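Local coordinates for Lactamase_B domain-containing protein (Bacillus lehensis G1, PDB 7EV5) that binds two zinc ions in a metallo-beta-lactamase fold and is a dual-activity enzyme, probably a hydrolase acting as both B3 beta-lactamase and glyoxalase II, at residues 17-27 / 117-125. Sequence-based numbering, arbitrary orientation.
Sequences LYNDDKEAVIF and TIGTFTFSV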
loop_
_atom_site.group_PDB
_atom_site.type_symbol
_atom_site.label_atom_id
_atom_site.label_comp_id
_atom_site.label_asym_id
_atom_site.label_seq_id
_atom_site.Cartn_x
_atom_site.Cartn_y
_atom_site.Cartn_z
ATOM N N LEU A 17 -11.070 0.767 2.025
ATOM C CA LEU A 17 -11.959 1.437 1.086
ATOM C C LEU A 17 -13.263 0.654 1.040
ATOM O O LEU A 17 -13.244 -0.575 0.965
ATOM C CB LEU A 17 -11.313 1.440 -0.302
ATOM C CG LEU A 17 -12.103 2.049 -1.470
ATOM C CD1 LEU A 17 -12.291 3.561 -1.318
ATOM C CD2 LEU A 17 -11.406 1.712 -2.794
ATOM N N TYR A 18 -14.395 1.352 1.097
ATOM C CA TYR A 18 -15.677 0.669 1.171
ATOM C C TYR A 18 -16.692 1.372 0.279
ATOM O O TYR A 18 -16.445 2.458 -0.254
ATOM C CB TYR A 18 -16.180 0.562 2.619
ATOM C CG TYR A 18 -16.168 1.879 3.361
ATOM C CD1 TYR A 18 -17.213 2.780 3.219
ATOM C CD2 TYR A 18 -15.108 2.229 4.191
ATOM C CE1 TYR A 18 -17.211 3.989 3.879
ATOM C CE2 TYR A 18 -15.098 3.437 4.853
ATOM C CZ TYR A 18 -16.154 4.311 4.696
ATOM O OH TYR A 18 -16.159 5.518 5.356
ATOM N N ASN A 19 -17.841 0.715 0.103
ATOM C CA ASN A 19 -18.967 1.237 -0.661
ATOM C C ASN A 19 -20.219 1.203 0.211
ATOM O O ASN A 19 -20.194 0.742 1.357
ATOM C CB ASN A 19 -19.160 0.498 -1.999
ATOM C CG ASN A 19 -19.488 -0.990 -1.833
ATOM O OD1 ASN A 19 -19.936 -1.441 -0.778
ATOM N ND2 ASN A 19 -19.280 -1.757 -2.902
ATOM N N ASP A 20 -21.333 1.683 -0.349
ATOM C CA ASP A 20 -22.572 1.746 0.419
ATOM C C ASP A 20 -23.145 0.367 0.720
ATOM O O ASP A 20 -23.883 0.221 1.702
ATOM C CB ASP A 20 -23.600 2.637 -0.282
ATOM C CG ASP A 20 -23.228 4.108 -0.226
ATOM O OD1 ASP A 20 -22.289 4.461 0.518
ATOM O OD2 ASP A 20 -23.880 4.916 -0.920
ATOM N N ASP A 21 -22.809 -0.642 -0.083
ATOM C CA ASP A 21 -23.202 -2.026 0.163
ATOM C C ASP A 21 -22.353 -2.710 1.229
ATOM O O ASP A 21 -22.488 -3.926 1.413
ATOM C CB ASP A 21 -23.142 -2.847 -1.131
ATOM C CG ASP A 21 -24.203 -2.440 -2.135
ATOM O OD1 ASP A 21 -24.033 -2.743 -3.337
ATOM O OD2 ASP A 21 -25.205 -1.822 -1.722
ATOM N N LYS A 22 -21.480 -1.962 1.908
ATOM C CA LYS A 22 -20.639 -2.450 3.000
ATOM C C LYS A 22 -19.616 -3.497 2.562
ATOM O O LYS A 22 -19.154 -4.300 3.378
ATOM C CB LYS A 22 -21.450 -2.898 4.225
ATOM C CG LYS A 22 -22.160 -1.744 4.926
ATOM C CD LYS A 22 -21.840 -1.723 6.416
ATOM C CE LYS A 22 -22.313 -0.438 7.074
ATOM N NZ LYS A 22 -21.271 0.150 7.970
ATOM N N GLU A 23 -19.242 -3.493 1.291
ATOM C CA GLU A 23 -18.114 -4.277 0.816
ATOM C C GLU A 23 -16.855 -3.434 0.919
ATOM O O GLU A 23 -16.909 -2.202 0.925
ATOM C CB GLU A 23 -18.330 -4.683 -0.634
ATOM C CG GLU A 23 -19.560 -5.540 -0.839
ATOM C CD GLU A 23 -19.941 -5.654 -2.301
ATOM O OE1 GLU A 23 -19.880 -4.636 -3.024
ATOM O OE2 GLU A 23 -20.294 -6.774 -2.728
ATOM N N ALA A 24 -15.708 -4.106 1.002
ATOM C CA ALA A 24 -14.495 -3.370 1.318
ATOM C C ALA A 24 -13.270 -3.969 0.643
ATOM O O ALA A 24 -13.208 -5.169 0.360
ATOM C CB ALA A 24 -14.261 -3.330 2.827
ATOM N N VAL A 25 -12.277 -3.106 0.437
ATOM C CA VAL A 25 -10.947 -3.474 -0.043
ATOM C C VAL A 25 -9.946 -3.013 1.010
ATOM O O VAL A 25 -10.022 -1.873 1.484
ATOM C CB VAL A 25 -10.652 -2.825 -1.413
ATOM C CG1 VAL A 25 -9.281 -3.238 -1.943
ATOM C CG2 VAL A 25 -11.722 -3.219 -2.419
ATOM N N ILE A 26 -9.023 -3.900 1.382
ATOM C CA ILE A 26 -8.037 -3.641 2.428
ATOM C C ILE A 26 -6.687 -3.420 1.764
ATOM O O ILE A 26 -6.278 -4.229 0.926
ATOM C CB ILE A 26 -7.953 -4.823 3.409
ATOM C CG1 ILE A 26 -9.308 -5.078 4.088
ATOM C CG2 ILE A 26 -6.851 -4.566 4.429
ATOM C CD1 ILE A 26 -9.351 -6.370 4.913
ATOM N N PHE A 27 -5.991 -2.343 2.143
ATOM C CA PHE A 27 -4.633 -2.074 1.677
ATOM C C PHE A 27 -3.669 -2.173 2.844
ATOM O O PHE A 27 -3.927 -1.608 3.910
ATOM C CB PHE A 27 -4.525 -0.662 1.098
ATOM C CG PHE A 27 -5.374 -0.445 -0.108
ATOM C CD1 PHE A 27 -4.862 -0.622 -1.379
ATOM C CD2 PHE A 27 -6.704 -0.094 0.029
ATOM C CE1 PHE A 27 -5.660 -0.433 -2.490
ATOM C CE2 PHE A 27 -7.511 0.086 -1.079
ATOM C CZ PHE A 27 -6.985 -0.076 -2.338
ATOM N N THR A 117 -9.976 -4.819 -11.249
ATOM C CA THR A 117 -11.331 -4.713 -10.723
ATOM C C THR A 117 -11.531 -5.726 -9.603
ATOM O O THR A 117 -11.320 -6.925 -9.799
ATOM C CB THR A 117 -12.366 -4.890 -11.831
ATOM O OG1 THR A 117 -12.234 -3.811 -12.762
ATOM C CG2 THR A 117 -13.765 -4.874 -11.252
ATOM N N ILE A 118 -11.919 -5.232 -8.429
ATOM C CA ILE A 118 -12.213 -6.049 -7.259
ATOM C C ILE A 118 -13.691 -5.838 -6.959
ATOM O O ILE A 118 -14.075 -4.787 -6.432
ATOM C CB ILE A 118 -11.351 -5.651 -6.045
ATOM C CG1 ILE A 118 -9.843 -5.745 -6.355
ATOM C CG2 ILE A 118 -11.721 -6.506 -4.820
ATOM C CD1 ILE A 118 -9.336 -7.151 -6.607
ATOM N N GLY A 119 -14.518 -6.823 -7.286
ATOM C CA GLY A 119 -15.954 -6.614 -7.147
ATOM C C GLY A 119 -16.382 -5.474 -8.054
ATOM O O GLY A 119 -16.123 -5.493 -9.261
ATOM N N THR A 120 -17.023 -4.451 -7.489
ATOM C CA THR A 120 -17.359 -3.260 -8.262
ATOM C C THR A 120 -16.369 -2.114 -8.073
ATOM O O THR A 120 -16.615 -1.008 -8.564
ATOM C CB THR A 120 -18.791 -2.790 -7.981
ATOM O OG1 THR A 120 -18.983 -2.637 -6.573
ATOM C CG2 THR A 120 -19.809 -3.778 -8.542
ATOM N N PHE A 121 -15.254 -2.344 -7.381
ATOM C CA PHE A 121 -14.204 -1.336 -7.262
ATOM C C PHE A 121 -13.241 -1.495 -8.429
ATOM O O PHE A 121 -12.632 -2.558 -8.589
ATOM C CB PHE A 121 -13.410 -1.520 -5.970
ATOM C CG PHE A 121 -14.234 -1.475 -4.713
ATOM C CD1 PHE A 121 -14.459 -0.276 -4.053
ATOM C CD2 PHE A 121 -14.754 -2.634 -4.177
ATOM C CE1 PHE A 121 -15.195 -0.242 -2.880
ATOM C CE2 PHE A 121 -15.504 -2.606 -3.003
ATOM C CZ PHE A 121 -15.720 -1.402 -2.355
ATOM N N THR A 122 -13.074 -0.445 -9.223
ATOM C CA THR A 122 -12.077 -0.477 -10.283
ATOM C C THR A 122 -10.936 0.473 -9.958
ATOM O O THR A 122 -11.154 1.592 -9.478
ATOM C CB THR A 122 -12.679 -0.173 -11.657
ATOM O OG1 THR A 122 -13.691 -1.142 -11.940
ATOM C CG2 THR A 122 -11.607 -0.264 -12.748
ATOM N N PHE A 123 -9.719 -0.002 -10.207
ATOM C CA PHE A 123 -8.508 0.752 -9.948
ATOM C C PHE A 123 -7.674 0.820 -11.211
ATOM O O PHE A 123 -7.651 -0.128 -12.005
ATOM C CB PHE A 123 -7.653 0.039 -8.895
ATOM C CG PHE A 123 -8.366 -0.202 -7.603
ATOM C CD1 PHE A 123 -8.457 0.801 -6.649
ATOM C CD2 PHE A 123 -8.936 -1.429 -7.337
ATOM C CE1 PHE A 123 -9.122 0.575 -5.448
ATOM C CE2 PHE A 123 -9.594 -1.665 -6.145
ATOM C CZ PHE A 123 -9.685 -0.666 -5.198
ATOM N N SER A 124 -7.019 1.953 -11.402
ATOM C CA SER A 124 -5.884 2.037 -12.303
ATOM C C SER A 124 -4.637 1.678 -11.508
ATOM O O SER A 124 -4.469 2.102 -10.360
ATOM C CB SER A 124 -5.747 3.452 -12.863
ATOM O OG SER A 124 -6.737 3.715 -13.838
ATOM N N VAL A 125 -3.770 0.873 -12.104
ATOM C CA VAL A 125 -2.582 0.375 -11.421
ATOM C C VAL A 125 -1.345 0.958 -12.081
ATOM O O VAL A 125 -1.163 0.842 -13.300
ATOM C CB VAL A 125 -2.534 -1.159 -11.435
ATOM C CG1 VAL A 125 -1.261 -1.649 -10.791
ATOM C CG2 VAL A 125 -3.772 -1.732 -10.750
HETATM O O HOH W 1 -17.844 -0.733 -5.340
HETATM O O HOH W 2 -17.780 -4.956 -4.959
HETATM O O HOH W 3 -21.156 -3.674 -5.314
#
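This contact lies between the two central sheets of the metallo-beta-lactamase αββα sandwich, where a hairpin from each packs on the other. F121, F123 and I118 of one sheet meet L17, V25 and F27 of the other, and no direct hydrogen bond joins the two segments. F121 buries the largest area. With CG anti to its carbonyl carbon (chi1 -57°), its ring reaches across to the 17-27 hairpin. V25 CG2 lies over one face in a CH-pi contact, 3.9 Å from the ring centroid. E23 O sits at the ring edge, 3.6 Å from F121 CZ. L17 CD2 touches both F121, at CD1, and the edge of F123, at CE1, 3.7 Å away. Deeper in, F27 turns its edge toward the face of F123 in an offset edge-to-face pair, with planes at 85°. F27 also stacks with F147, and its side chain is about 8 Å from that of the zinc ligand H59. Y140 of strand 136-140 touches both L17 and F121.

At the outer end the link is polar and runs through water. The N19 side chain braces the turn of its own hairpin: OD1 accepts from E23 N, and ND2 gives a nearly straight bond (173°) to E23 OE1. This bond lies in the amide plane and uses the anti lone pair of OE1. Two waters join E23 OE1 to T120, one at N and one at OG1. A third is held by N19 ND2 at 3.0 Å and sits over the F121 face opposite V25 CG2.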